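PDB 5HUS: trehalose synthase regulatory protein from Candida albicans, which probably acts as a regulatory component of the trehalose synthase complex, with a C-terminal domain related to the trehalose-phosphate phosphatases of the HAD superfamily. Local coordinates for residues N18-I23 with D240-A245; P124-L129 with T177-N182; V149-G154 with N191-Q196; H212-D217 with I236-H241. All blocks are in the same frame, centred on the assembly; numbering follows the deposited sequence.

How the interactions relate
The contacts fall into two pairs on two lobes. Interactions 1 and 4 share Asp240 and His241, lie about 10 Å apart between centres, and join the starts of two neighbouring inner strands, 20-26 and 243-250, of the large mixed sheet to the end of helix 200-213. Interactions 2 and 3, about 14 Å apart between centres, belong to the smaller lobe, where helices 116-136 and 161-179 cover a four-stranded antiparallel sheet; Ile126 touches Val149 and Val195. Interaction 1 brings together residues 217 positions apart, so interactions 2 and 3 are nested inside it, 39 and 36 Å away between centres. This is consistent with a HAD core whose chain leaves to build a cap and returns.

Interaction 1: N18-I23 with D240-A245; sequences NGKRLI and DHEVAA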
loop_
_atom_site.group_PDB
_atom_site.type_symbol
_atom_site.label_atom_id
_atom_site.label_comp_id
_atom_site.label_asym_id
_atom_site.label_seq_id
_atom_site.Cartn_x
_atom_site.Cartn_y
_atom_site.Cartn_z
ATOM N N ASN A 18 3.172 -1.041 -26.014
ATOM C CA ASN A 18 4.484 -0.537 -26.371
ATOM C C ASN A 18 4.932 0.511 -25.357
ATOM O O ASN A 18 4.522 1.673 -25.429
ATOM C CB ASN A 18 4.464 0.049 -27.782
ATOM C CG ASN A 18 5.852 0.337 -28.310
ATOM O OD1 ASN A 18 6.850 -0.091 -27.731
ATOM N ND2 ASN A 18 5.923 1.059 -29.424
ATOM N N GLY A 19 5.765 0.094 -24.408
ATOM C CA GLY A 19 6.229 0.983 -23.357
ATOM C C GLY A 19 6.429 0.258 -22.038
ATOM O O GLY A 19 6.345 -0.972 -21.976
ATOM N N LYS A 20 6.690 1.021 -20.981
ATOM C CA LYS A 20 6.975 0.447 -19.666
ATOM C C LYS A 20 5.724 -0.097 -18.977
ATOM O O LYS A 20 4.610 0.384 -19.200
ATOM C CB LYS A 20 7.640 1.491 -18.763
ATOM C CG LYS A 20 9.003 1.973 -19.233
ATOM C CD LYS A 20 9.425 3.200 -18.429
ATOM C CE LYS A 20 10.825 3.679 -18.778
ATOM N NZ LYS A 20 11.188 4.889 -17.978
ATOM N N ARG A 21 5.925 -1.097 -18.124
ATOM C CA ARG A 21 4.844 -1.687 -17.342
ATOM C C ARG A 21 5.143 -1.521 -15.859
ATOM O O ARG A 21 6.219 -1.896 -15.400
ATOM C CB ARG A 21 4.673 -3.172 -17.673
ATOM C CG ARG A 21 4.658 -3.484 -19.169
ATOM C CD ARG A 21 4.886 -4.971 -19.384
ATOM N NE ARG A 21 5.177 -5.315 -20.774
ATOM C CZ ARG A 21 5.642 -6.499 -21.157
ATOM N NH1 ARG A 21 5.872 -7.443 -20.254
ATOM N NH2 ARG A 21 5.882 -6.741 -22.440
ATOM N N LEU A 22 4.187 -0.958 -15.122
ATOM C CA LEU A 22 4.342 -0.712 -13.689
ATOM C C LEU A 22 3.395 -1.611 -12.918
ATOM O O LEU A 22 2.187 -1.614 -13.165
ATOM C CB LEU A 22 4.069 0.758 -13.350
ATOM C CG LEU A 22 4.075 1.100 -11.854
ATOM C CD1 LEU A 22 5.442 0.831 -11.243
ATOM C CD2 LEU A 22 3.665 2.549 -11.662
ATOM N N ILE A 23 3.956 -2.393 -12.000
ATOM C CA ILE A 23 3.175 -3.342 -11.224
ATOM C C ILE A 23 3.352 -3.048 -9.749
ATOM O O ILE A 23 4.475 -2.992 -9.257
ATOM C CB ILE A 23 3.589 -4.796 -11.526
ATOM C CG1 ILE A 23 3.291 -5.121 -12.999
ATOM C CG2 ILE A 23 2.872 -5.759 -10.598
ATOM C CD1 ILE A 23 3.810 -6.465 -13.471
ATOM N N ASP A 240 5.119 12.917 -21.437
ATOM C CA ASP A 240 5.584 11.545 -21.492
ATOM C C ASP A 240 4.492 10.531 -21.184
ATOM O O ASP A 240 3.655 10.727 -20.299
ATOM C CB ASP A 240 6.755 11.356 -20.530
ATOM C CG ASP A 240 8.051 11.908 -21.079
ATOM O OD1 ASP A 240 8.682 12.741 -20.395
ATOM O OD2 ASP A 240 8.437 11.504 -22.198
ATOM N N HIS A 241 4.507 9.457 -21.958
ATOM C CA HIS A 241 3.694 8.288 -21.697
ATOM C C HIS A 241 4.625 7.090 -21.718
ATOM O O HIS A 241 4.352 6.100 -22.388
ATOM C CB HIS A 241 2.582 8.133 -22.737
ATOM C CG HIS A 241 1.450 9.097 -22.568
ATOM N ND1 HIS A 241 0.207 8.714 -22.111
ATOM C CD2 HIS A 241 1.368 10.430 -22.801
ATOM C CE1 HIS A 241 -0.589 9.766 -22.067
ATOM N NE2 HIS A 241 0.092 10.821 -22.482
ATOM N N GLU A 242 5.745 7.203 -21.001
ATOM C CA GLU A 242 6.730 6.124 -20.951
ATOM C C GLU A 242 6.121 4.854 -20.374
ATOM O O GLU A 242 6.490 3.754 -20.771
ATOM C CB GLU A 242 7.954 6.535 -20.131
ATOM C CG GLU A 242 8.774 7.667 -20.737
ATOM C CD GLU A 242 9.705 7.197 -21.838
ATOM O OE1 GLU A 242 9.776 5.973 -22.083
ATOM O OE2 GLU A 242 10.369 8.055 -22.459
ATOM N N VAL A 243 5.190 5.010 -19.439
ATOM C CA VAL A 243 4.470 3.866 -18.886
ATOM C C VAL A 243 3.159 3.667 -19.640
ATOM O O VAL A 243 2.308 4.556 -19.670
ATOM C CB VAL A 243 4.193 4.037 -17.371
ATOM C CG1 VAL A 243 3.249 2.945 -16.871
ATOM C CG2 VAL A 243 5.501 4.012 -16.591
ATOM N N ALA A 244 3.009 2.496 -20.254
ATOM C CA ALA A 244 1.842 2.191 -21.071
ATOM C C ALA A 244 0.888 1.206 -20.400
ATOM O O ALA A 244 -0.191 0.926 -20.920
ATOM C CB ALA A 244 2.287 1.642 -22.427
ATOM N N ALA A 245 1.287 0.674 -19.246
ATOM C CA ALA A 245 0.444 -0.261 -18.512
ATOM C C ALA A 245 0.718 -0.187 -17.020
ATOM O O ALA A 245 1.876 -0.179 -16.608
ATOM C CB ALA A 245 0.661 -1.684 -19.011
#
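Lys20 CG stands anti to its own carbonyl carbon (chi1 -64°), beside the backbone N, and the extended chain beyond it passes the carbonyl of Glu242. Lys20 CB lies 3.2 Å from Glu242 O. Glu242 CG is also anti to its carbonyl carbon, but that chain bends at chi2, and the two side chains cross obliquely, Lys20 CD reaching Glu242 CB at 4.0 Å. Their charged ends do not form a salt bridge: Lys20 NZ and Glu242 OE1 remain 4.5 Å apart, and the ammonium is instead hydrogen-bonded to His212 O at the end of helix 200-213.

Beneath these side chains runs parallel strand pairing. Lys20 N donates to Glu242 O at 2.7 Å, with an angle of 162° at the hydrogen. Strands 20-26 and 243-250 are neighbours in the central sheet of the HAD-type core, and strand 69-74 pairs with the other edge of 20-26. The pairing starts irregularly: Lys20 is opposite Val243 but Arg21 is opposite Ala245, the one-residue shift of a beta bulge. Lys20 O therefore takes two donors, Ala244 N at 2.9 Å and, weakly, Ala245 N at 3.3 Å. Past the bulge, Leu22 N donates to Ala245 O with an almost straight N-H. Gly19, lacking a side chain, brings its CA to 4.1 Å from Ala244 CB, while Val243 CG2 packs on Lys20 CB.

Interaction 2: P124-L129 with T177-N182; sequences PEIVKL and TLFEHN
Phe179 puts its ring against Glu125, Ile126 and Leu129, joining the two helices, 116-136 and 161-179, that lie over the antiparallel sheet of the smaller lobe, an alpha/beta layering consistent with the cap of trehalose-phosphate phosphatases. The side chain of Phe179 starts out toward the other helix. From CB, CG is set anti to the carbonyl carbon (chi1 -72°), beside the backbone N. Further out, Phe179 CE1 meets Ile126 CG1 at 4.0 Å. The tip, Phe179 CZ, has two neighbours: the same Ile126 CG1, and Glu125 CB at 3.8 Å. On the other flank of the tip, Phe179 CE2 comes to 4.4 Å from Leu129 CD1.

These partners approach from different directions. Ile126 CG1 is over one face, 4.1 Å from the centroid of the Phe179 ring and only 17° off the normal, a CH-pi contact displaced toward the rim. Glu125 CB lies in the ring plane at the edge, and Leu129 CD1 is also near that plane. The backbone bond from Leu129 N to Glu125 O, 3.0 Å, shows that the two edge residues are one helical turn apart. Leu129 has a further apolar neighbour in Leu178, CD1 to CD1, and it also touches His174 and Ile175. Ile126 also touches Val149 of the sheet. No hydrogen bond joins the segments, and Glu125 bends at chi2 (-62°), CD turning so that the carboxylate leads away from the ring met by its CB.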
loop_
_atom_site.group_PDB
_atom_site.type_symbol
_atom_site.label_atom_id
_atom_site.label_comp_id
_atom_site.label_asym_id
_atom_site.label_seq_id
_atom_site.Cartn_x
_atom_site.Cartn_y
_atom_site.Cartn_z
ATOM N N PRO A 124 3.982 12.489 18.063
ATOM C CA PRO A 124 4.015 12.329 19.525
ATOM C C PRO A 124 2.643 12.482 20.184
ATOM O O PRO A 124 2.341 11.747 21.133
ATOM C CB PRO A 124 4.963 13.447 19.978
ATOM C CG PRO A 124 5.853 13.669 18.804
ATOM C CD PRO A 124 4.952 13.507 17.612
ATOM N N GLU A 125 1.827 13.395 19.665
ATOM C CA GLU A 125 0.476 13.602 20.177
ATOM C C GLU A 125 -0.398 12.383 19.915
ATOM O O GLU A 125 -1.149 11.946 20.789
ATOM C CB GLU A 125 -0.161 14.843 19.550
ATOM C CG GLU A 125 0.559 16.144 19.865
ATOM C CD GLU A 125 0.572 16.465 21.348
ATOM O OE1 GLU A 125 -0.443 16.196 22.030
ATOM O OE2 GLU A 125 1.598 16.984 21.835
ATOM N N ILE A 126 -0.295 11.832 18.709
ATOM C CA ILE A 126 -1.066 10.648 18.350
ATOM C C ILE A 126 -0.682 9.455 19.219
ATOM O O ILE A 126 -1.551 8.749 19.735
ATOM C CB ILE A 126 -0.874 10.289 16.859
ATOM C CG1 ILE A 126 -1.371 11.436 15.981
ATOM C CG2 ILE A 126 -1.608 8.997 16.524
ATOM C CD1 ILE A 126 -1.060 11.267 14.498
ATOM N N VAL A 127 0.620 9.242 19.392
ATOM C CA VAL A 127 1.113 8.123 20.190
ATOM C C VAL A 127 0.650 8.220 21.644
ATOM O O VAL A 127 0.215 7.228 22.237
ATOM C CB VAL A 127 2.648 8.043 20.152
ATOM C CG1 VAL A 127 3.153 7.050 21.188
ATOM C CG2 VAL A 127 3.114 7.633 18.757
ATOM N N LYS A 128 0.738 9.422 22.204
ATOM C CA LYS A 128 0.311 9.676 23.575
ATOM C C LYS A 128 -1.174 9.367 23.746
ATOM O O LYS A 128 -1.581 8.724 24.717
ATOM C CB LYS A 128 0.603 11.128 23.956
ATOM C CG LYS A 128 0.334 11.464 25.414
ATOM C CD LYS A 128 1.459 12.313 25.988
ATOM C CE LYS A 128 1.092 12.859 27.355
ATOM N NZ LYS A 128 -0.075 13.778 27.266
ATOM N N LEU A 129 -1.973 9.810 22.783
ATOM C CA LEU A 129 -3.409 9.558 22.788
ATOM C C LEU A 129 -3.692 8.053 22.761
ATOM O O LEU A 129 -4.457 7.542 23.583
ATOM C CB LEU A 129 -4.071 10.267 21.600
ATOM C CG LEU A 129 -5.596 10.357 21.502
ATOM C CD1 LEU A 129 -5.985 11.528 20.616
ATOM C CD2 LEU A 129 -6.208 9.069 20.957
ATOM N N THR A 177 -11.719 13.668 15.285
ATOM C CA THR A 177 -12.160 15.001 15.698
ATOM C C THR A 177 -10.964 15.945 15.815
ATOM O O THR A 177 -11.002 17.076 15.327
ATOM C CB THR A 177 -12.911 14.961 17.041
ATOM O OG1 THR A 177 -14.056 14.105 16.931
ATOM C CG2 THR A 177 -13.364 16.366 17.447
ATOM N N LEU A 178 -9.888 15.460 16.426
ATOM C CA LEU A 178 -8.734 16.304 16.719
ATOM C C LEU A 178 -7.738 16.459 15.565
ATOM O O LEU A 178 -7.047 17.474 15.489
ATOM C CB LEU A 178 -7.990 15.771 17.943
ATOM C CG LEU A 178 -8.752 15.763 19.272
ATOM C CD1 LEU A 178 -7.815 15.424 20.413
ATOM C CD2 LEU A 178 -9.433 17.098 19.518
ATOM N N PHE A 179 -7.644 15.473 14.678
ATOM C CA PHE A 179 -6.590 15.519 13.664
ATOM C C PHE A 179 -7.049 15.568 12.213
ATOM O O PHE A 179 -6.221 15.711 11.312
ATOM C CB PHE A 179 -5.648 14.322 13.853
ATOM C CG PHE A 179 -4.781 14.436 15.067
ATOM C CD1 PHE A 179 -3.536 15.042 14.991
ATOM C CD2 PHE A 179 -5.218 13.965 16.293
ATOM C CE1 PHE A 179 -2.738 15.161 16.112
ATOM C CE2 PHE A 179 -4.425 14.078 17.417
ATOM C CZ PHE A 179 -3.183 14.678 17.326
ATOM N N GLU A 180 -8.352 15.453 11.970
ATOM C CA GLU A 180 -8.865 15.499 10.604
ATOM C C GLU A 180 -8.411 16.755 9.847
ATOM O O GLU A 180 -8.082 16.677 8.669
ATOM C CB GLU A 180 -10.393 15.415 10.597
ATOM C CG GLU A 180 -11.015 15.608 9.230
ATOM C CD GLU A 180 -12.519 15.406 9.222
ATOM O OE1 GLU A 180 -13.211 16.031 10.056
ATOM O OE2 GLU A 180 -13.007 14.623 8.378
ATOM N N HIS A 181 -8.361 17.902 10.525
ATOM C CA HIS A 181 -7.961 19.143 9.855
ATOM C C HIS A 181 -6.508 19.103 9.383
ATOM O O HIS A 181 -6.112 19.887 8.526
ATOM C CB HIS A 181 -8.168 20.355 10.775
ATOM C CG HIS A 181 -7.232 20.397 11.942
ATOM N ND1 HIS A 181 -7.552 19.857 13.168
ATOM C CD2 HIS A 181 -5.988 20.916 12.072
ATOM C CE1 HIS A 181 -6.548 20.049 14.006
ATOM N NE2 HIS A 181 -5.584 20.685 13.365
ATOM N N ASN A 182 -5.717 18.198 9.951
ATOM C CA ASN A 182 -4.330 18.026 9.532
ATOM C C ASN A 182 -4.177 17.039 8.377
ATOM O O ASN A 182 -3.062 16.720 7.977
ATOM C CB ASN A 182 -3.475 17.553 10.707
ATOM C CG ASN A 182 -3.332 18.607 11.783
ATOM O OD1 ASN A 182 -3.233 19.799 11.489
ATOM N ND2 ASN A 182 -3.318 18.175 13.038
#

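Interaction 3: V149-G154 with N191-Q196; sequences VRFHAG and NSVIVQ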
loop_
_atom_site.group_PDB
_atom_site.type_symbol
_atom_site.label_atom_id
_atom_site.label_comp_id
_atom_site.label_asym_id
_atom_site.label_seq_id
_atom_site.Cartn_x
_atom_site.Cartn_y
_atom_site.Cartn_z
ATOM N N VAL A 149 0.540 5.048 13.239
ATOM C CA VAL A 149 0.328 4.500 14.572
ATOM C C VAL A 149 -0.807 3.494 14.481
ATOM O O VAL A 149 -1.822 3.751 13.825
ATOM C CB VAL A 149 -0.005 5.594 15.615
ATOM C CG1 VAL A 149 -0.154 4.981 17.005
ATOM C CG2 VAL A 149 1.070 6.690 15.623
ATOM N N ARG A 150 -0.630 2.342 15.117
ATOM C CA ARG A 150 -1.669 1.321 15.096
ATOM C C ARG A 150 -2.053 0.909 16.514
ATOM O O ARG A 150 -1.201 0.560 17.329
ATOM C CB ARG A 150 -1.218 0.106 14.280
ATOM C CG ARG A 150 -2.362 -0.824 13.904
ATOM C CD ARG A 150 -1.907 -1.957 12.986
ATOM N NE ARG A 150 -1.591 -1.506 11.632
ATOM C CZ ARG A 150 -2.355 -1.740 10.570
ATOM N NH1 ARG A 150 -3.487 -2.422 10.696
ATOM N NH2 ARG A 150 -1.988 -1.298 9.375
ATOM N N PHE A 151 -3.352 0.972 16.793
ATOM C CA PHE A 151 -3.900 0.614 18.094
ATOM C C PHE A 151 -4.486 -0.790 17.986
ATOM O O PHE A 151 -5.527 -0.982 17.366
ATOM C CB PHE A 151 -4.963 1.637 18.515
ATOM C CG PHE A 151 -5.580 1.382 19.867
ATOM C CD1 PHE A 151 -4.897 0.686 20.850
ATOM C CD2 PHE A 151 -6.852 1.856 20.154
ATOM C CE1 PHE A 151 -5.476 0.461 22.089
ATOM C CE2 PHE A 151 -7.433 1.633 21.390
ATOM C CZ PHE A 151 -6.743 0.933 22.355
ATOM N N HIS A 152 -3.811 -1.771 18.578
ATOM C CA HIS A 152 -4.231 -3.167 18.478
ATOM C C HIS A 152 -5.130 -3.578 19.642
ATOM O O HIS A 152 -4.797 -3.346 20.800
ATOM C CB HIS A 152 -3.020 -4.099 18.448
ATOM C CG HIS A 152 -2.123 -3.912 17.262
ATOM N ND1 HIS A 152 -2.189 -4.724 16.152
ATOM C CD2 HIS A 152 -1.116 -3.037 17.032
ATOM C CE1 HIS A 152 -1.269 -4.348 15.280
ATOM N NE2 HIS A 152 -0.604 -3.329 15.790
ATOM N N ALA A 153 -6.257 -4.207 19.329
ATOM C CA ALA A 153 -7.155 -4.708 20.363
ATOM C C ALA A 153 -6.469 -5.797 21.182
ATOM O O ALA A 153 -6.677 -5.900 22.389
ATOM C CB ALA A 153 -8.436 -5.236 19.746
ATOM N N GLY A 154 -5.646 -6.601 20.514
ATOM C CA GLY A 154 -4.929 -7.674 21.176
ATOM C C GLY A 154 -5.882 -8.589 21.919
ATOM O O GLY A 154 -6.915 -8.988 21.382
ATOM N N ASN A 191 -8.996 -5.932 13.551
ATOM C CA ASN A 191 -9.153 -5.707 14.978
ATOM C C ASN A 191 -8.157 -4.672 15.470
ATOM O O ASN A 191 -7.552 -4.824 16.531
ATOM C CB ASN A 191 -8.986 -7.017 15.746
ATOM C CG ASN A 191 -9.894 -8.112 15.225
ATOM O OD1 ASN A 191 -11.063 -7.871 14.920
ATOM N ND2 ASN A 191 -9.357 -9.320 15.107
ATOM N N SER A 192 -7.989 -3.615 14.682
ATOM C CA SER A 192 -7.078 -2.545 15.050
ATOM C C SER A 192 -7.518 -1.212 14.463
ATOM O O SER A 192 -8.288 -1.157 13.508
ATOM C CB SER A 192 -5.654 -2.865 14.591
ATOM O OG SER A 192 -5.546 -2.786 13.181
ATOM N N VAL A 193 -7.027 -0.138 15.061
ATOM C CA VAL A 193 -7.210 1.197 14.515
ATOM C C VAL A 193 -5.892 1.660 13.914
ATOM O O VAL A 193 -4.877 1.679 14.606
ATOM C CB VAL A 193 -7.667 2.195 15.593
ATOM C CG1 VAL A 193 -7.787 3.605 15.011
ATOM C CG2 VAL A 193 -8.984 1.749 16.211
ATOM N N ILE A 194 -5.891 2.014 12.631
ATOM C CA ILE A 194 -4.681 2.565 12.033
ATOM C C ILE A 194 -4.835 4.061 11.781
ATOM O O ILE A 194 -5.852 4.518 11.255
ATOM C CB ILE A 194 -4.296 1.856 10.715
ATOM C CG1 ILE A 194 -3.024 2.484 10.138
ATOM C CG2 ILE A 194 -5.436 1.891 9.706
ATOM C CD1 ILE A 194 -2.634 1.945 8.791
ATOM N N VAL A 195 -3.819 4.812 12.193
ATOM C CA VAL A 195 -3.794 6.262 12.014
ATOM C C VAL A 195 -2.778 6.600 10.923
ATOM O O VAL A 195 -1.595 6.241 11.041
ATOM C CB VAL A 195 -3.438 6.991 13.341
ATOM C CG1 VAL A 195 -3.571 8.511 13.176
ATOM C CG2 VAL A 195 -4.315 6.488 14.473
ATOM N N GLN A 196 -3.236 7.240 9.847
ATOM C CA GLN A 196 -2.327 7.608 8.764
ATOM C C GLN A 196 -2.749 8.883 8.046
ATOM O O GLN A 196 -3.889 9.356 8.185
ATOM C CB GLN A 196 -2.197 6.459 7.737
ATOM C CG GLN A 196 -3.425 6.252 6.913
ATOM C CD GLN A 196 -3.206 5.273 5.763
ATOM O OE1 GLN A 196 -3.867 5.344 4.729
ATOM N NE2 GLN A 196 -2.286 4.353 5.948
#
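Arg150 and Ser192 meet through a hydrogen bond from NH1 to OG, 3.2 Å long, with the serine oxygen 20° out of the guanidinium plane. The Arg150 chain bends at chi3 (-71°), which places NE; the guanidinium beyond it lies over Ile194, whose CB is 4.1 Å from the plane, above its centre. Ile194 CD1 packs closer still, 3.4 Å from Arg150 NH2.

The next shell holds these groups in place. Ser192 OG is also hydrogen-bonded to Val189 O, and Arg150 makes a cation-pi contact with Tyr76, which Ile194 touches too. His152, on this same sheet face, stacks on Phe141 and bonds Glu143 through NE2. Val149, Phe151, Val193 and Val195 project from the other face, where Phe151 CB and Val193 CB are 4.0 Å apart, and helices 116-136 and 161-179 cover them.

Backbone bonds fix the register: Phe151 N to Val193 O is 2.8 Å, and Val195 N to Val149 O is the same length. Val149-Val195 and Phe151-Val193 are hydrogen-bonded pairs, Arg150-Ile194 and His152-Ser192 non-hydrogen-bonded ones. The two strands are the inner pair of a four-stranded antiparallel sheet backed by two helices, consistent with a HAD cap.

Interaction 4: H212-D217 with I236-H241; sequences HNSNLD and IPSNDH
A surface contact between Ser214 and Ser238, hydroxyl to hydroxyl, joins the turn that ends helix 200-213 to the loop leading from helix 225-229 into strand 243-250. The evidence is a short hydrogen bond, Ser214 OG to Ser238 OG at 2.6 Å, in which either oxygen could be the donor. Ser238 OG sits between its backbone N and carbonyl carbon (chi1 63°), facing Ser214, and it also comes within 3.3 Å of Ser214 CB.

A second point of contact is Asn213. Its CG is anti to the backbone N (chi1 -164°), and the amide end, through OD1, reaches His241 and Val243. Asn213 OD1 lies 3.4 Å from His241 C and accepts a hydrogen bond from the backbone N of Val243, the first residue of strand 243-250. In the HAD-type core, this ties the end of a helix packed beside the central sheet to the start of one of its strands. On the sheet side, His212 bonds Tyr72 OH through NE2 and stacks on Phe70.

The side chain of Asp240 starts out toward the helix end, where Asp240 CB lies 3.1 Å from Asn213 O; the residue is poorly ordered, however, so this close approach carries little weight. Asp240 OD1 lies 3.9 Å from Ser214 O. Ser214 is the first residue to leave helical backbone angles, and beyond the bond between the hydroxyls its OG comes to 3.8 Å from Ser238 CB.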
loop_
_atom_site.group_PDB
_atom_site.type_symbol
_atom_site.label_atom_id
_atom_site.label_comp_id
_atom_site.label_asym_id
_atom_site.label_seq_id
_atom_site.Cartn_x
_atom_site.Cartn_y
_atom_site.Cartn_z
ATOM N N HIS A 212 8.645 6.725 -13.220
ATOM C CA HIS A 212 8.883 5.863 -14.359
ATOM C C HIS A 212 8.210 6.398 -15.625
ATOM O O HIS A 212 8.695 6.164 -16.731
ATOM C CB HIS A 212 8.418 4.441 -14.042
ATOM C CG HIS A 212 9.236 3.775 -12.980
ATOM N ND1 HIS A 212 10.494 3.267 -13.225
ATOM C CD2 HIS A 212 8.990 3.558 -11.665
ATOM C CE1 HIS A 212 10.983 2.751 -12.110
ATOM N NE2 HIS A 212 10.091 2.916 -11.149
ATOM N N ASN A 213 7.114 7.131 -15.460
ATOM C CA ASN A 213 6.376 7.659 -16.610
ATOM C C ASN A 213 7.057 8.866 -17.247
ATOM O O ASN A 213 6.995 9.055 -18.462
ATOM C CB ASN A 213 4.949 8.043 -16.199
ATOM C CG ASN A 213 4.023 8.223 -17.387
ATOM O OD1 ASN A 213 4.128 7.513 -18.384
ATOM N ND2 ASN A 213 3.102 9.173 -17.278
ATOM N N SER A 214 7.701 9.686 -16.422
ATOM C CA SER A 214 8.301 10.928 -16.900
ATOM C C SER A 214 9.816 10.906 -16.778
ATOM O O SER A 214 10.473 11.921 -17.002
ATOM C CB SER A 214 7.736 12.121 -16.131
ATOM O OG SER A 214 6.320 12.143 -16.188
ATOM N N ASN A 215 10.354 9.741 -16.422
ATOM C CA ASN A 215 11.789 9.558 -16.219
ATOM C C ASN A 215 12.406 10.572 -15.254
ATOM O O ASN A 215 13.385 11.238 -15.585
ATOM C CB ASN A 215 12.529 9.618 -17.553
ATOM C CG ASN A 215 13.308 8.356 -17.834
ATOM O OD1 ASN A 215 14.317 8.078 -17.185
ATOM N ND2 ASN A 215 12.843 7.578 -18.804
ATOM N N LEU A 216 11.833 10.681 -14.061
ATOM C CA LEU A 216 12.373 11.576 -13.039
ATOM C C LEU A 216 13.484 10.920 -12.236
ATOM O O LEU A 216 13.363 9.765 -11.833
ATOM C CB LEU A 216 11.272 12.023 -12.083
ATOM C CG LEU A 216 9.944 12.424 -12.707
ATOM C CD1 LEU A 216 8.947 12.765 -11.624
ATOM C CD2 LEU A 216 10.136 13.595 -13.668
ATOM N N ASP A 217 14.566 11.647 -11.985
ATOM C CA ASP A 217 15.554 11.135 -11.044
ATOM C C ASP A 217 15.176 11.555 -9.629
ATOM O O ASP A 217 14.346 12.447 -9.428
ATOM C CB ASP A 217 16.975 11.594 -11.397
ATOM C CG ASP A 217 17.106 13.096 -11.515
ATOM O OD1 ASP A 217 16.425 13.834 -10.773
ATOM O OD2 ASP A 217 17.915 13.543 -12.355
ATOM N N ILE A 236 -1.957 17.008 -13.644
ATOM C CA ILE A 236 -1.635 17.145 -15.059
ATOM C C ILE A 236 -0.271 16.511 -15.309
ATOM O O ILE A 236 0.747 17.022 -14.843
ATOM C CB ILE A 236 -1.621 18.616 -15.521
ATOM C CG1 ILE A 236 -1.659 19.562 -14.316
ATOM C CG2 ILE A 236 -2.781 18.892 -16.464
ATOM C CD1 ILE A 236 -0.460 20.484 -14.225
ATOM N N PRO A 237 -0.249 15.382 -16.032
ATOM C CA PRO A 237 0.990 14.633 -16.268
ATOM C C PRO A 237 1.785 15.173 -17.456
ATOM O O PRO A 237 1.193 15.690 -18.404
ATOM C CB PRO A 237 0.483 13.218 -16.542
ATOM C CG PRO A 237 -0.843 13.438 -17.208
ATOM C CD PRO A 237 -1.423 14.706 -16.616
ATOM N N SER A 238 3.109 15.047 -17.399
ATOM C CA SER A 238 3.983 15.551 -18.454
ATOM C C SER A 238 3.704 14.870 -19.792
ATOM O O SER A 238 2.998 13.861 -19.846
ATOM C CB SER A 238 5.455 15.365 -18.070
ATOM O OG SER A 238 5.781 13.992 -17.934
ATOM N N ASN A 239 4.277 15.413 -20.865
ATOM C CA ASN A 239 4.025 14.919 -22.221
ATOM C C ASN A 239 4.352 13.441 -22.385
ATOM O O ASN A 239 3.920 12.796 -23.343
ATOM C CB ASN A 239 4.823 15.736 -23.246
ATOM C CG ASN A 239 6.311 15.418 -23.232
ATOM O OD1 ASN A 239 6.851 14.920 -22.244
ATOM N ND2 ASN A 239 6.983 15.721 -24.339
ATOM N N ASP A 240 5.119 12.917 -21.437
ATOM C CA ASP A 240 5.584 11.545 -21.492
ATOM C C ASP A 240 4.492 10.531 -21.184
ATOM O O ASP A 240 3.655 10.727 -20.299
ATOM C CB ASP A 240 6.755 11.356 -20.530
ATOM C CG ASP A 240 8.051 11.908 -21.079
ATOM O OD1 ASP A 240 8.682 12.741 -20.395
ATOM O OD2 ASP A 240 8.437 11.504 -22.198
ATOM N N HIS A 241 4.507 9.457 -21.958
ATOM C CA HIS A 241 3.694 8.288 -21.697
ATOM C C HIS A 241 4.625 7.090 -21.718
ATOM O O HIS A 241 4.352 6.100 -22.388
ATOM C CB HIS A 241 2.582 8.133 -22.737
ATOM C CG HIS A 241 1.450 9.097 -22.568
ATOM N ND1 HIS A 241 0.207 8.714 -22.111
ATOM C CD2 HIS A 241 1.368 10.430 -22.801
ATOM C CE1 HIS A 241 -0.589 9.766 -22.067
ATOM N NE2 HIS A 241 0.092 10.821 -22.482
#